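Local coordinates for Dbv8 protein (Nonomuraea, PDB 4MFZ) that probably transfers long aliphatic acyl groups such as decanoyl from acyl-CoA to an amine of glycopeptide antibiotics, as a GNAT-type N-acyltransferase, at residues Leu95-Met106 and Phe130-Ala141. Numbering follows the deposited sequence.
Sequences LERAHHELVRHM and FHVYVFLATLPA. With NA (sodium ion), chain C.
H99 and T138 form the polar link between two helices that otherwise meet mainly through apolar contacts. The imidazole runs alongside the threonine, pointing the opposite way, and its ND1 donates to T138 OG1 (2.8 Å) almost straight, at 173°, with the oxygen lying in the ring plane. H99 reaches across because its CG stands anti to the backbone N (chi1 162°). The same hydroxyl donates its own hydrogen within its helix, from T138 OG1 to V134 O (2.7 Å), so one buried oxygen accepts from one helix and donates within the other, and the two bonds together set the rotation of the hydroxyl. L95 is a knob in a hole formed by F130, Y133, V134 and A137; its CD1 branch presses against the backbone, 3.5 Å from V134 N. F130 turns the edge of its ring to segment 95-106, with CZ 3.8 Å from A98 CB, while V134 CG2 covers one ring face near the rim. L102 crosses V134 at about a right angle, and L102 CD1 to V134 CG1 is tight at 3.4 Å. At the C-terminal end of both segments V103 CG1 meets A141 CB at 3.6 Å, and the bent chain of M106, just past the helix, brings its methyl CE against the same alanine. Beyond the interface H105 NE2 binds a sodium ion whose other ligands are four waters. L102 also touches T186 and V189 of helix 182-192. The segment axes cross at -49°, 9.5 Å apart: this is helix-helix packing with a knob-into-hole contact inside the helical N-acyltransferase N-terminal domain, joining helices 89-104 and 130-148.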
ATOM      1  N   LEU A  95      -0.298 -19.533   1.586  1.00 15.46           N
ATOM      2  CA  LEU A  95       0.023 -18.769   0.369  1.00 15.57           C
ATOM      3  C   LEU A  95      -0.949 -19.121  -0.761  1.00 16.58           C
ATOM      4  O   LEU A  95      -1.489 -18.249  -1.462  1.00 17.71           O
ATOM      5  CB  LEU A  95       1.436 -19.152  -0.082  1.00 15.13           C
ATOM      6  CG  LEU A  95       1.929 -18.657  -1.443  1.00 15.59           C
ATOM      7  CD1 LEU A  95       1.887 -17.138  -1.534  1.00 15.08           C
ATOM      8  CD2 LEU A  95       3.346 -19.179  -1.692  1.00 16.42           C
ATOM      9  N   GLU A  96      -1.142 -20.419  -0.927  1.00 15.85           N
ATOM     10  CA  GLU A  96      -2.050 -20.981  -1.911  1.00 16.80           C
ATOM     11  C   GLU A  96      -3.451 -20.390  -1.799  1.00 15.06           C
ATOM     12  O   GLU A  96      -4.046 -19.943  -2.799  1.00 13.92           O
ATOM     13  CB  GLU A  96      -2.159 -22.481  -1.619  1.00 18.92           C
ATOM     14  CG  GLU A  96      -1.912 -23.320  -2.830  1.00 23.45           C
ATOM     15  CD  GLU A  96      -1.711 -24.782  -2.497  1.00 24.26           C
ATOM     16  OE1 GLU A  96      -2.156 -25.254  -1.414  1.00 24.50           O
ATOM     17  OE2 GLU A  96      -1.078 -25.440  -3.337  1.00 26.47           O
ATOM     18  N   ARG A  97      -3.987 -20.465  -0.585  1.00 13.18           N
ATOM     19  CA  ARG A  97      -5.358 -20.028  -0.308  1.00 13.17           C
ATOM     20  C   ARG A  97      -5.504 -18.505  -0.260  1.00 13.19           C
ATOM     21  O   ARG A  97      -6.503 -17.966  -0.734  1.00 14.87           O
ATOM     22  CB  ARG A  97      -5.889 -20.727   0.973  1.00 12.30           C
ATOM     23  CG  ARG A  97      -6.068 -22.223   0.736  1.00 11.81           C
ATOM     24  CD  ARG A  97      -6.095 -23.086   1.996  1.00 12.54           C
ATOM     25  NE  ARG A  97      -6.245 -24.516   1.661  1.00 11.48           N
ATOM     26  CZ  ARG A  97      -5.301 -25.250   1.070  1.00 12.77           C
ATOM     27  NH1 ARG A  97      -4.088 -24.724   0.755  1.00 12.04           N
ATOM     28  NH2 ARG A  97      -5.539 -26.534   0.821  1.00 12.16           N
ATOM     29  N   ALA A  98      -4.517 -17.806   0.296  1.00 12.72           N
ATOM     30  CA  ALA A  98      -4.451 -16.333   0.206  1.00 13.07           C
ATOM     31  C   ALA A  98      -4.451 -15.852  -1.247  1.00 13.46           C
ATOM     32  O   ALA A  98      -5.177 -14.946  -1.585  1.00 15.10           O
ATOM     33  CB  ALA A  98      -3.223 -15.786   0.937  1.00 12.54           C
ATOM     34  N   HIS A  99      -3.617 -16.449  -2.089  1.00 14.09           N
ATOM     35  CA  HIS A  99      -3.589 -16.133  -3.516  1.00 14.68           C
ATOM     36  C   HIS A  99      -4.950 -16.376  -4.167  1.00 14.83           C
ATOM     37  O   HIS A  99      -5.427 -15.575  -4.978  1.00 13.75           O
ATOM     38  CB  HIS A  99      -2.511 -16.965  -4.200  1.00 14.57           C
ATOM     39  CG  HIS A  99      -2.666 -17.048  -5.690  1.00 14.70           C
ATOM     40  ND1 HIS A  99      -2.472 -15.981  -6.507  1.00 15.15           N
ATOM     41  CD2 HIS A  99      -3.040 -18.112  -6.509  1.00 14.96           C
ATOM     42  CE1 HIS A  99      -2.701 -16.360  -7.779  1.00 14.35           C
ATOM     43  NE2 HIS A  99      -3.071 -17.652  -7.773  1.00 14.45           N
ATOM     44  N   HIS A 100      -5.583 -17.478  -3.785  1.00 14.73           N
ATOM     45  CA  HIS A 100      -6.874 -17.843  -4.323  1.00 15.36           C
ATOM     46  C   HIS A 100      -7.888 -16.782  -4.012  1.00 15.55           C
ATOM     47  O   HIS A 100      -8.662 -16.430  -4.884  1.00 15.21           O
ATOM     48  CB  HIS A 100      -7.330 -19.221  -3.804  1.00 15.87           C
ATOM     49  CG  HIS A 100      -8.531 -19.776  -4.537  1.00 16.97           C
ATOM     50  ND1 HIS A 100      -9.063 -20.991  -4.253  1.00 17.14           N
ATOM     51  CD2 HIS A 100      -9.284 -19.251  -5.599  1.00 16.28           C
ATOM     52  CE1 HIS A 100     -10.116 -21.217  -5.078  1.00 17.62           C
ATOM     53  NE2 HIS A 100     -10.240 -20.150  -5.901  1.00 17.77           N
ATOM     54  N   GLU A 101      -7.873 -16.271  -2.770  1.00 16.70           N
ATOM     55  CA  GLU A 101      -8.780 -15.223  -2.297  1.00 18.55           C
ATOM     56  C   GLU A 101      -8.657 -13.978  -3.195  1.00 19.35           C
ATOM     57  O   GLU A 101      -9.670 -13.364  -3.518  1.00 19.87           O
ATOM     58  CB  GLU A 101      -8.497 -14.872  -0.816  1.00 21.24           C
ATOM     59  CG  GLU A 101      -9.332 -13.741  -0.203  1.00 23.61           C
ATOM     60  CD  GLU A 101      -9.025 -13.449   1.297  1.00 26.11           C
ATOM     61  OE1 GLU A 101      -7.835 -13.430   1.758  1.00 23.96           O
ATOM     62  OE2 GLU A 101     -10.000 -13.200   2.042  1.00 26.88           O
ATOM     63  N   LEU A 102      -7.437 -13.654  -3.636  1.00 17.42           N
ATOM     64  CA  LEU A 102      -7.185 -12.474  -4.481  1.00 18.28           C
ATOM     65  C   LEU A 102      -7.618 -12.638  -5.930  1.00 18.42           C
ATOM     66  O   LEU A 102      -8.089 -11.671  -6.516  1.00 19.34           O
ATOM     67  CB  LEU A 102      -5.687 -12.043  -4.448  1.00 17.40           C
ATOM     68  CG  LEU A 102      -5.106 -11.830  -3.054  1.00 17.16           C
ATOM     69  CD1 LEU A 102      -3.692 -11.270  -3.162  1.00 17.38           C
ATOM     70  CD2 LEU A 102      -5.981 -10.906  -2.229  1.00 18.38           C
ATOM     71  N   VAL A 103      -7.474 -13.825  -6.519  1.00 18.67           N
ATOM     72  CA  VAL A 103      -7.944 -13.998  -7.897  1.00 20.99           C
ATOM     73  C   VAL A 103      -9.462 -14.140  -7.994  1.00 22.65           C
ATOM     74  O   VAL A 103     -10.046 -13.795  -9.004  1.00 24.27           O
ATOM     75  CB  VAL A 103      -7.227 -15.138  -8.673  1.00 21.92           C
ATOM     76  CG1 VAL A 103      -5.719 -15.031  -8.498  1.00 21.17           C
ATOM     77  CG2 VAL A 103      -7.733 -16.507  -8.269  1.00 22.53           C
ATOM     78  N   ARG A 104     -10.080 -14.656  -6.937  1.00 23.47           N
ATOM     79  CA  ARG A 104     -11.531 -14.857  -6.843  1.00 24.90           C
ATOM     80  C   ARG A 104     -12.386 -13.568  -6.949  1.00 25.01           C
ATOM     81  O   ARG A 104     -13.488 -13.614  -7.492  1.00 24.50           O
ATOM     82  CB  ARG A 104     -11.827 -15.580  -5.522  1.00 28.00           C
ATOM     83  CG  ARG A 104     -13.284 -15.881  -5.236  1.00 31.80           C
ATOM     84  CD  ARG A 104     -13.652 -17.215  -5.863  1.00 38.50           C
ATOM     85  NE  ARG A 104     -14.907 -17.704  -5.315  1.00 41.46           N
ATOM     86  CZ  ARG A 104     -16.095 -17.259  -5.695  1.00 44.42           C
ATOM     87  NH1 ARG A 104     -16.185 -16.316  -6.633  1.00 44.78           N
ATOM     88  NH2 ARG A 104     -17.193 -17.757  -5.134  1.00 46.08           N
ATOM     89  N   HIS A 105     -11.918 -12.437  -6.407  1.00 23.89           N
ATOM     90  CA  HIS A 105     -12.573 -11.139  -6.648  1.00 23.40           C
ATOM     91  C   HIS A 105     -11.664 -10.127  -7.292  1.00 21.83           C
ATOM     92  O   HIS A 105     -11.725  -8.938  -7.005  1.00 19.34           O
ATOM     93  CB  HIS A 105     -13.208 -10.580  -5.372  1.00 27.15           C
ATOM     94  CG  HIS A 105     -14.170 -11.542  -4.713  1.00 30.51           C
ATOM     95  ND1 HIS A 105     -15.282 -11.994  -5.333  1.00 32.27           N
ATOM     96  CD2 HIS A 105     -14.119 -12.179  -3.486  1.00 31.43           C
ATOM     97  CE1 HIS A 105     -15.922 -12.856  -4.533  1.00 32.37           C
ATOM     98  NE2 HIS A 105     -15.209 -12.975  -3.399  1.00 35.25           N
ATOM     99  N   MET A 106     -10.807 -10.620  -8.177  1.00 21.95           N
ATOM    100  CA  MET A 106      -9.899  -9.800  -8.952  1.00 22.22           C
ATOM    101  C   MET A 106     -10.656  -8.673  -9.648  1.00 22.82           C
ATOM    102  O   MET A 106     -11.585  -8.899 -10.423  1.00 22.03           O
ATOM    103  CB  MET A 106      -9.133 -10.674  -9.960  1.00 20.99           C
ATOM    104  CG  MET A 106      -8.226  -9.905 -10.922  1.00 20.54           C
ATOM    105  SD  MET A 106      -6.816  -9.125 -10.109  1.00 22.05           S
ATOM    106  CE  MET A 106      -5.801 -10.567  -9.750  1.00 19.84           C
ATOM    107  N   PHE A 130       5.852 -12.881   3.662  1.00 15.10           N
ATOM    108  CA  PHE A 130       4.662 -13.594   3.141  1.00 15.38           C
ATOM    109  C   PHE A 130       3.937 -12.847   2.023  1.00 14.80           C
ATOM    110  O   PHE A 130       3.587 -13.431   1.031  1.00 15.14           O
ATOM    111  CB  PHE A 130       3.660 -13.875   4.285  1.00 15.16           C
ATOM    112  CG  PHE A 130       2.383 -14.542   3.835  1.00 16.14           C
ATOM    113  CD1 PHE A 130       2.378 -15.876   3.435  1.00 16.50           C
ATOM    114  CD2 PHE A 130       1.169 -13.834   3.815  1.00 16.15           C
ATOM    115  CE1 PHE A 130       1.185 -16.497   3.020  1.00 17.00           C
ATOM    116  CE2 PHE A 130      -0.019 -14.450   3.406  1.00 16.73           C
ATOM    117  CZ  PHE A 130      -0.015 -15.781   3.006  1.00 16.32           C
ATOM    118  N   HIS A 131       3.708 -11.556   2.208  1.00 15.73           N
ATOM    119  CA  HIS A 131       2.953 -10.754   1.234  1.00 15.72           C
ATOM    120  C   HIS A 131       3.679 -10.472  -0.046  1.00 15.02           C
ATOM    121  O   HIS A 131       3.036 -10.236  -1.077  1.00 15.44           O
ATOM    122  CB  HIS A 131       2.438  -9.472   1.894  1.00 17.57           C
ATOM    123  CG  HIS A 131       1.415  -9.747   2.958  1.00 17.85           C
ATOM    124  ND1 HIS A 131       0.136 -10.102   2.659  1.00 18.82           N
ATOM    125  CD2 HIS A 131       1.525  -9.797   4.337  1.00 17.71           C
ATOM    126  CE1 HIS A 131      -0.548 -10.326   3.808  1.00 17.14           C
ATOM    127  NE2 HIS A 131       0.295 -10.142   4.831  1.00 17.89           N
ATOM    128  N   VAL A 132       5.010 -10.532  -0.014  1.00 13.61           N
ATOM    129  CA  VAL A 132       5.801 -10.524  -1.231  1.00 13.28           C
ATOM    130  C   VAL A 132       5.475 -11.764  -2.025  1.00 13.16           C
ATOM    131  O   VAL A 132       5.252 -11.698  -3.227  1.00 12.33           O
ATOM    132  CB  VAL A 132       7.322 -10.515  -0.931  1.00 13.14           C
ATOM    133  CG1 VAL A 132       8.129 -10.500  -2.221  1.00 12.66           C
ATOM    134  CG2 VAL A 132       7.669  -9.318  -0.079  1.00 13.41           C
ATOM    135  N   TYR A 133       5.451 -12.919  -1.357  1.00 13.85           N
ATOM    136  CA  TYR A 133       5.140 -14.178  -2.053  1.00 14.00           C
ATOM    137  C   TYR A 133       3.710 -14.200  -2.589  1.00 13.84           C
ATOM    138  O   TYR A 133       3.507 -14.590  -3.721  1.00 14.34           O
ATOM    139  CB  TYR A 133       5.449 -15.397  -1.175  1.00 14.51           C
ATOM    140  CG  TYR A 133       6.890 -15.396  -0.724  1.00 14.62           C
ATOM    141  CD1 TYR A 133       7.916 -15.401  -1.650  1.00 14.34           C
ATOM    142  CD2 TYR A 133       7.219 -15.323   0.627  1.00 15.15           C
ATOM    143  CE1 TYR A 133       9.246 -15.370  -1.251  1.00 15.50           C
ATOM    144  CE2 TYR A 133       8.538 -15.306   1.030  1.00 15.82           C
ATOM    145  CZ  TYR A 133       9.541 -15.334   0.076  1.00 15.75           C
ATOM    146  OH  TYR A 133      10.850 -15.310   0.467  1.00 16.38           O
ATOM    147  N   VAL A 134       2.750 -13.707  -1.816  1.00 13.95           N
ATOM    148  CA  VAL A 134       1.363 -13.583  -2.323  1.00 14.17           C
ATOM    149  C   VAL A 134       1.360 -12.632  -3.552  1.00 14.12           C
ATOM    150  O   VAL A 134       0.727 -12.908  -4.572  1.00 12.63           O
ATOM    151  CB  VAL A 134       0.405 -13.037  -1.243  1.00 14.50           C
ATOM    152  CG1 VAL A 134      -0.995 -12.884  -1.800  1.00 13.84           C
ATOM    153  CG2 VAL A 134       0.359 -13.961  -0.041  1.00 14.88           C
ATOM    154  N   PHE A 135       2.102 -11.525  -3.451  1.00 15.02           N
ATOM    155  CA  PHE A 135       2.206 -10.577  -4.582  1.00 15.17           C
ATOM    156  C   PHE A 135       2.739 -11.246  -5.842  1.00 14.28           C
ATOM    157  O   PHE A 135       2.098 -11.194  -6.887  1.00 13.72           O
ATOM    158  CB  PHE A 135       3.108  -9.430  -4.204  1.00 16.39           C
ATOM    159  CG  PHE A 135       2.931  -8.219  -5.050  1.00 17.47           C
ATOM    160  CD1 PHE A 135       1.997  -7.245  -4.699  1.00 17.93           C
ATOM    161  CD2 PHE A 135       3.731  -8.020  -6.192  1.00 17.55           C
ATOM    162  CE1 PHE A 135       1.842  -6.093  -5.499  1.00 19.07           C
ATOM    163  CE2 PHE A 135       3.583  -6.878  -6.973  1.00 18.13           C
ATOM    164  CZ  PHE A 135       2.635  -5.918  -6.624  1.00 17.80           C
ATOM    165  N   LEU A 136       3.906 -11.884  -5.739  1.00 14.41           N
ATOM    166  CA  LEU A 136       4.545 -12.533  -6.890  1.00 14.14           C
ATOM    167  C   LEU A 136       3.669 -13.655  -7.483  1.00 14.51           C
ATOM    168  O   LEU A 136       3.513 -13.739  -8.717  1.00 13.76           O
ATOM    169  CB  LEU A 136       5.924 -13.089  -6.528  1.00 14.40           C
ATOM    170  CG  LEU A 136       7.031 -12.175  -5.990  1.00 15.06           C
ATOM    171  CD1 LEU A 136       8.251 -13.013  -5.592  1.00 13.44           C
ATOM    172  CD2 LEU A 136       7.385 -11.114  -7.045  1.00 15.78           C
ATOM    173  N   ALA A 137       3.078 -14.481  -6.607  1.00 14.02           N
ATOM    174  CA  ALA A 137       2.147 -15.553  -7.031  1.00 14.06           C
ATOM    175  C   ALA A 137       0.970 -14.999  -7.858  1.00 13.87           C
ATOM    176  O   ALA A 137       0.472 -15.655  -8.748  1.00 14.86           O
ATOM    177  CB  ALA A 137       1.623 -16.303  -5.806  1.00 13.46           C
ATOM    178  N   THR A 138       0.531 -13.791  -7.548  1.00 14.67           N
ATOM    179  CA  THR A 138      -0.721 -13.244  -8.098  1.00 15.33           C
ATOM    180  C   THR A 138      -0.464 -12.367  -9.341  1.00 16.13           C
ATOM    181  O   THR A 138      -1.412 -11.939 -10.007  1.00 17.36           O
ATOM    182  CB  THR A 138      -1.497 -12.498  -6.993  1.00 15.00           C
ATOM    183  OG1 THR A 138      -1.638 -13.377  -5.875  1.00 16.54           O
ATOM    184  CG2 THR A 138      -2.929 -12.087  -7.426  1.00 15.79           C
ATOM    185  N   LEU A 139       0.805 -12.117  -9.650  1.00 16.32           N
ATOM    186  CA  LEU A 139       1.191 -11.240 -10.784  1.00 18.34           C
ATOM    187  C   LEU A 139       0.614 -11.685 -12.139  1.00 18.06           C
ATOM    188  O   LEU A 139       0.106 -10.850 -12.864  1.00 18.24           O
ATOM    189  CB  LEU A 139       2.718 -11.107 -10.892  1.00 18.99           C
ATOM    190  CG  LEU A 139       3.331  -9.709 -10.809  1.00 21.36           C
ATOM    191  CD1 LEU A 139       2.657  -8.935  -9.700  1.00 21.09           C
ATOM    192  CD2 LEU A 139       4.833  -9.767 -10.559  1.00 20.56           C
ATOM    193  N   PRO A 140       0.695 -12.998 -12.485  1.00 18.99           N
ATOM    194  CA  PRO A 140       0.082 -13.388 -13.748  1.00 19.18           C
ATOM    195  C   PRO A 140      -1.428 -13.123 -13.853  1.00 19.26           C
ATOM    196  O   PRO A 140      -1.882 -12.647 -14.904  1.00 20.44           O
ATOM    197  CB  PRO A 140       0.426 -14.887 -13.871  1.00 19.25           C
ATOM    198  CG  PRO A 140       1.687 -15.029 -13.089  1.00 19.83           C
ATOM    199  CD  PRO A 140       1.493 -14.106 -11.912  1.00 18.60           C
ATOM    200  N   ALA A 141      -2.200 -13.424 -12.803  1.00 18.35           N
ATOM    201  CA  ALA A 141      -3.621 -13.056 -12.764  1.00 16.61           C
ATOM    202  C   ALA A 141      -3.802 -11.542 -12.870  1.00 16.17           C
ATOM    203  O   ALA A 141      -4.657 -11.051 -13.585  1.00 15.00           O
ATOM    204  CB  ALA A 141      -4.251 -13.540 -11.458  1.00 15.84           C
TER
HETATM  205 NA    NA C 402     -15.748 -14.101  -1.569  1.00 26.27          NA
HETATM  206  O   HOH W   1     -17.509 -15.812  -0.790  1.00 41.54           O
HETATM  207  O   HOH W   2     -14.431 -12.750  -0.341  1.00 40.97           O
HETATM  208  O   HOH W   3     -14.128 -15.564  -1.258  1.00 39.83           O
HETATM  209  O   HOH W   4     -17.001 -12.689  -0.317  1.00 33.98           O